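Local structure of pectate lyase 47 (Bacillus sp. TS-47, 1VBL) at residues 83-88 with 115-120; 168-173 with 185-190. The protein probably cleaves pectate by eliminative lysis, as a calcium-binding, thermostable secreted lyase of polysaccharide lyase family 1. All coordinates share one frame; numbering follows the deposited sequence.

Interaction 1 of 2, residues 83-88 with 115-120; sequences YKDPHF and RVRSQK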
# COMPACT_ATOMS: atom_id res chain seq x y z
N TYR A 83 3.72 -25.14 0.65
CA TYR A 83 3.23 -24.64 -0.62
C TYR A 83 3.93 -25.16 -1.87
O TYR A 83 3.36 -25.14 -2.96
CB TYR A 83 3.33 -23.11 -0.65
CG TYR A 83 2.60 -22.40 0.45
CD1 TYR A 83 3.31 -21.71 1.44
CD2 TYR A 83 1.21 -22.35 0.48
CE1 TYR A 83 2.64 -20.99 2.43
CE2 TYR A 83 0.54 -21.63 1.46
CZ TYR A 83 1.26 -20.95 2.43
OH TYR A 83 0.60 -20.22 3.39
N LYS A 84 5.17 -25.62 -1.70
CA LYS A 84 5.99 -26.07 -2.82
C LYS A 84 5.41 -27.16 -3.73
O LYS A 84 5.01 -28.24 -3.27
CB LYS A 84 7.36 -26.52 -2.30
CG LYS A 84 8.41 -26.68 -3.40
CD LYS A 84 9.76 -27.11 -2.85
CE LYS A 84 9.78 -28.60 -2.51
NZ LYS A 84 9.53 -29.46 -3.70
N ASP A 85 5.39 -26.86 -5.02
CA ASP A 85 4.91 -27.80 -6.03
C ASP A 85 5.94 -28.93 -6.11
O ASP A 85 7.14 -28.70 -5.93
CB ASP A 85 4.82 -27.09 -7.39
CG ASP A 85 4.29 -27.99 -8.49
OD1 ASP A 85 3.05 -28.12 -8.62
OD2 ASP A 85 5.12 -28.58 -9.23
N PRO A 86 5.50 -30.17 -6.38
CA PRO A 86 6.41 -31.32 -6.47
C PRO A 86 7.50 -31.13 -7.54
O PRO A 86 8.58 -31.71 -7.45
CB PRO A 86 5.48 -32.48 -6.84
CG PRO A 86 4.15 -32.04 -6.31
CD PRO A 86 4.11 -30.58 -6.64
N HIS A 87 7.20 -30.32 -8.54
CA HIS A 87 8.13 -30.08 -9.64
C HIS A 87 8.96 -28.82 -9.45
O HIS A 87 9.66 -28.40 -10.37
CB HIS A 87 7.36 -29.99 -10.96
CG HIS A 87 6.57 -31.22 -11.28
ND1 HIS A 87 7.16 -32.43 -11.56
CD2 HIS A 87 5.23 -31.42 -11.34
CE1 HIS A 87 6.22 -33.33 -11.78
NE2 HIS A 87 5.04 -32.75 -11.66
N PHE A 88 8.88 -28.21 -8.28
CA PHE A 88 9.65 -27.01 -8.02
C PHE A 88 10.77 -27.22 -7.02
O PHE A 88 10.60 -27.92 -6.01
CB PHE A 88 8.75 -25.87 -7.53
CG PHE A 88 9.50 -24.61 -7.21
CD1 PHE A 88 9.99 -24.38 -5.92
CD2 PHE A 88 9.76 -23.67 -8.20
CE1 PHE A 88 10.72 -23.23 -5.63
CE2 PHE A 88 10.49 -22.51 -7.92
CZ PHE A 88 10.97 -22.29 -6.63
N ARG A 115 6.76 -23.02 -10.29
CA ARG A 115 6.82 -21.87 -9.38
C ARG A 115 5.45 -21.21 -9.33
O ARG A 115 4.97 -20.81 -8.27
CB ARG A 115 7.85 -20.85 -9.86
CG ARG A 115 8.00 -19.64 -8.93
CD ARG A 115 8.71 -18.47 -9.60
NE ARG A 115 7.93 -17.91 -10.71
CZ ARG A 115 6.81 -17.21 -10.56
NH1 ARG A 115 6.32 -16.97 -9.35
NH2 ARG A 115 6.17 -16.76 -11.63
N VAL A 116 4.82 -21.09 -10.50
CA VAL A 116 3.50 -20.48 -10.60
C VAL A 116 2.48 -21.22 -9.75
O VAL A 116 1.66 -20.60 -9.07
CB VAL A 116 3.00 -20.43 -12.06
CG1 VAL A 116 1.55 -19.96 -12.11
CG2 VAL A 116 3.88 -19.48 -12.88
N ARG A 117 2.51 -22.55 -9.79
CA ARG A 117 1.56 -23.32 -9.00
C ARG A 117 1.84 -23.16 -7.51
O ARG A 117 0.91 -23.04 -6.71
CB ARG A 117 1.59 -24.80 -9.39
CG ARG A 117 1.01 -25.09 -10.77
CD ARG A 117 0.82 -26.60 -10.99
NE ARG A 117 2.09 -27.32 -10.97
CZ ARG A 117 2.87 -27.51 -12.03
NH1 ARG A 117 2.51 -27.04 -13.22
NH2 ARG A 117 4.01 -28.16 -11.90
N SER A 118 3.11 -23.14 -7.14
CA SER A 118 3.49 -22.97 -5.74
C SER A 118 2.98 -21.61 -5.25
O SER A 118 2.45 -21.48 -4.14
CB SER A 118 5.01 -23.02 -5.58
OG SER A 118 5.53 -24.25 -6.06
N GLN A 119 3.17 -20.59 -6.09
CA GLN A 119 2.74 -19.24 -5.77
C GLN A 119 1.22 -19.18 -5.62
O GLN A 119 0.71 -18.55 -4.69
CB GLN A 119 3.19 -18.28 -6.88
CG GLN A 119 2.73 -16.85 -6.67
CD GLN A 119 2.54 -16.12 -7.99
OE1 GLN A 119 3.48 -15.95 -8.76
NE2 GLN A 119 1.31 -15.69 -8.25
N LYS A 120 0.51 -19.82 -6.54
CA LYS A 120 -0.95 -19.83 -6.48
C LYS A 120 -1.45 -20.45 -5.19
O LYS A 120 -2.44 -19.98 -4.61
CB LYS A 120 -1.54 -20.59 -7.67
CG LYS A 120 -3.06 -20.66 -7.62
CD LYS A 120 -3.62 -21.49 -8.77
CE LYS A 120 -5.13 -21.64 -8.62
NZ LYS A 120 -5.81 -20.32 -8.49
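With CG anti to its backbone N (chi1 -178°), Asp85 reaches across to Arg117, whose own chain, bent at chi3 (-63°), turns the guanidinium back to meet it. Arg117 grips side-on, one nitrogen to each carboxylate oxygen: NE lies 2.7 Å from OD1 of Asp85 in a nearly straight bond (171°), and NH2 lies 2.9 Å from OD2. Both acceptors sit close to the guanidinium plane, yet both donors come from above the carboxylate plane, so this salt bridge is not coplanar. OD2 of Asp85 also takes the backbone N of His87 at 2.8 Å, on the face opposite to Arg117 NH2, and is thus held from two sides. At the next residue of the helix, the backbone N of Asp85 donates to Ser118 OG at 2.8 Å, while Ser118 OG is also bonded to Ala114 O. An alanine in place of Asp85 would probably leave the Arg117 guanidinium without its anionic mate and the backbone N of His87 without its side-chain acceptor. Phe88 completes the contact: its CE2 rests 3.7 Å from CB of Arg115, whose guanidinium leads away to a salt bridge with Glu112. The His87 N bond to Asp85 OD2 defines an Asx turn, overlapping a type I beta turn from Asp85 to Phe88; the turn presents Asp85, and its bonds to Arg117 and Ser118 fasten the loop between helices 80-83 and 90-97 onto helix 110-126.

Interaction 2 of 2, residues 168-173 with 185-190; sequences PLDYFP and WNSEYD. With CA (calcium ion), chain B.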
# COMPACT_ATOMS: atom_id res chain seq x y z
N PRO A 168 3.32 -9.10 3.89
CA PRO A 168 3.39 -10.52 3.57
C PRO A 168 4.62 -10.85 2.73
O PRO A 168 5.08 -10.03 1.93
CB PRO A 168 2.09 -10.77 2.81
CG PRO A 168 1.87 -9.46 2.11
CD PRO A 168 2.18 -8.46 3.20
N LEU A 169 5.16 -12.04 2.94
CA LEU A 169 6.33 -12.50 2.21
C LEU A 169 5.88 -13.47 1.12
O LEU A 169 5.13 -14.40 1.39
CB LEU A 169 7.28 -13.22 3.17
CG LEU A 169 8.74 -12.77 3.31
CD1 LEU A 169 8.82 -11.27 3.52
CD2 LEU A 169 9.36 -13.51 4.49
N ASP A 170 6.33 -13.22 -0.11
CA ASP A 170 6.00 -14.08 -1.24
C ASP A 170 7.13 -15.12 -1.29
O ASP A 170 8.27 -14.77 -1.60
CB ASP A 170 5.99 -13.27 -2.54
CG ASP A 170 5.48 -14.06 -3.73
OD1 ASP A 170 5.68 -15.29 -3.76
OD2 ASP A 170 4.88 -13.44 -4.64
N TYR A 171 6.83 -16.37 -0.98
CA TYR A 171 7.84 -17.43 -0.97
C TYR A 171 8.33 -17.84 -2.36
O TYR A 171 9.35 -18.52 -2.49
CB TYR A 171 7.32 -18.68 -0.26
CG TYR A 171 7.05 -18.52 1.22
CD1 TYR A 171 7.82 -17.68 2.01
CD2 TYR A 171 6.05 -19.28 1.84
CE1 TYR A 171 7.61 -17.59 3.39
CE2 TYR A 171 5.84 -19.20 3.21
CZ TYR A 171 6.62 -18.36 3.98
OH TYR A 171 6.42 -18.30 5.34
N PHE A 172 7.60 -17.44 -3.39
CA PHE A 172 7.96 -17.81 -4.75
C PHE A 172 7.94 -16.62 -5.69
O PHE A 172 7.15 -16.59 -6.64
CB PHE A 172 7.02 -18.91 -5.23
CG PHE A 172 6.93 -20.07 -4.28
CD1 PHE A 172 7.95 -21.02 -4.22
CD2 PHE A 172 5.87 -20.17 -3.39
CE1 PHE A 172 7.91 -22.05 -3.28
CE2 PHE A 172 5.83 -21.19 -2.44
CZ PHE A 172 6.85 -22.14 -2.39
N PRO A 173 8.81 -15.63 -5.45
CA PRO A 173 8.89 -14.43 -6.28
C PRO A 173 9.22 -14.81 -7.72
O PRO A 173 9.93 -15.79 -7.97
CB PRO A 173 10.04 -13.64 -5.65
CG PRO A 173 10.06 -14.11 -4.24
CD PRO A 173 9.82 -15.59 -4.39
N TRP A 185 13.48 -9.27 -9.16
CA TRP A 185 12.58 -10.28 -8.61
C TRP A 185 11.34 -9.46 -8.28
O TRP A 185 11.46 -8.30 -7.88
CB TRP A 185 13.13 -10.87 -7.31
CG TRP A 185 14.28 -11.80 -7.48
CD1 TRP A 185 15.61 -11.49 -7.38
CD2 TRP A 185 14.21 -13.19 -7.79
NE1 TRP A 185 16.37 -12.61 -7.61
CE2 TRP A 185 15.54 -13.67 -7.87
CE3 TRP A 185 13.16 -14.08 -8.02
CZ2 TRP A 185 15.84 -15.01 -8.16
CZ3 TRP A 185 13.46 -15.42 -8.31
CH2 TRP A 185 14.79 -15.86 -8.37
N ASN A 186 10.16 -10.04 -8.45
CA ASN A 186 8.94 -9.31 -8.14
C ASN A 186 7.95 -10.23 -7.45
O ASN A 186 7.75 -11.38 -7.85
CB ASN A 186 8.34 -8.71 -9.42
CG ASN A 186 9.23 -7.64 -10.03
OD1 ASN A 186 9.54 -6.63 -9.38
ND2 ASN A 186 9.67 -7.86 -11.26
N SER A 187 7.33 -9.70 -6.40
CA SER A 187 6.36 -10.45 -5.63
C SER A 187 4.94 -9.96 -5.86
O SER A 187 4.72 -8.89 -6.41
CB SER A 187 6.72 -10.39 -4.15
OG SER A 187 7.90 -11.14 -3.92
N GLU A 188 3.98 -10.76 -5.41
CA GLU A 188 2.57 -10.49 -5.62
C GLU A 188 1.74 -9.96 -4.46
O GLU A 188 0.72 -9.30 -4.67
CB GLU A 188 1.91 -11.77 -6.15
CG GLU A 188 0.39 -11.79 -6.12
CD GLU A 188 -0.22 -11.45 -7.46
OE1 GLU A 188 -1.46 -11.38 -7.54
OE2 GLU A 188 0.54 -11.26 -8.44
N TYR A 189 2.16 -10.24 -3.23
CA TYR A 189 1.35 -9.87 -2.07
C TYR A 189 1.54 -8.51 -1.41
O TYR A 189 2.66 -8.09 -1.12
CB TYR A 189 1.48 -10.98 -1.02
CG TYR A 189 1.43 -12.36 -1.64
CD1 TYR A 189 0.35 -12.74 -2.45
CD2 TYR A 189 2.48 -13.27 -1.46
CE1 TYR A 189 0.33 -13.99 -3.08
CE2 TYR A 189 2.46 -14.52 -2.10
CZ TYR A 189 1.38 -14.87 -2.91
OH TYR A 189 1.37 -16.09 -3.56
N ASP A 190 0.41 -7.85 -1.16
CA ASP A 190 0.37 -6.55 -0.49
C ASP A 190 -0.39 -6.76 0.81
O ASP A 190 -1.19 -7.69 0.92
CB ASP A 190 -0.41 -5.52 -1.30
CG ASP A 190 -0.08 -5.56 -2.76
OD1 ASP A 190 1.12 -5.56 -3.10
OD2 ASP A 190 -1.03 -5.59 -3.58
CA CA B . 0.55 -4.98 -5.61
O HOH W 1 4.49 -7.43 0.81
O HOH W 2 3.69 -17.20 -3.37
O HOH W 3 0.62 -7.36 -5.89
O HOH W 4 -1.71 -4.38 -6.78
O HOH W 5 1.63 -4.60 -7.85
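The calcium site of this lyase borders the contact: Asp190, at the end of segment 185-190, binds the ion through both carboxylate oxygens, OD1 and OD2 each 2.6 Å from the metal. Three waters and the side chains of Asp229 and Asp233 complete the coordination, and Asp190 OD1 also accepts from Gly230 N. The CB of Asp190 points away from segment 168-173, and the two segments meet mainly through its neighbours. Asp170 lies at the centre, its CG anti to the backbone N (chi1 -172°), which directs the carboxylate across to segment 185-190. Its OD2 accepts the backbone N of Glu188 at 2.9 Å on the anti lone pair, with an angle of 157° at the hydrogen. The other oxygen, OD1, takes Phe172 N, two residues on, making an Asx turn, and also accepts from a water that in turn receives the hydroxyl of Tyr189. Each carboxylate oxygen of this buried acid therefore has a donor from the protein backbone. In the parallel beta-helix of the pectate lyases, such loops leave the coils; here the loop after strand 164-166 packs against the chain leading from strand 184-186 to the metal ligand. Tyr189 crosses Asp170 at about a right angle, with its ring atom CE2 3.5 Å from Asp170 CG and the ring and carboxylate planes 33° apart. At the start of segment 168-173, Pro168 CG packs 3.5 Å from Tyr189 CB, and a second water donates to the carbonyl oxygens of both residues. At its other end, Pro173 CG touches Ser187 OG, itself bonded to Gln226 O, and Pro173 O lies at the edge of the Trp185 indole, 3.6 Å from CZ3.

From the N terminus, the chain first passes through residues 83-88, runs on through helices 90-97 and 99-102, and returns at 115-120 on helix 110-126, so interaction 1 closes a largely helical excursion. It then builds several beta-helix strands before interaction 2 closes a much shorter loop, residues 168-173 to 185-190, around the hairpin of strands 174-176 and 184-186. The two loops follow in series, neither nesting nor crossing. They touch directly: from helix 110-126 Arg115 NH1 probably donates to Phe172 O at 2.9 Å, and from segment 83-88 Tyr83 CB packs 3.6 Å from Phe172 CE2. Helix 110-126 and the loop before helix 90-97 are thereby tied to the loop after strand 164-166.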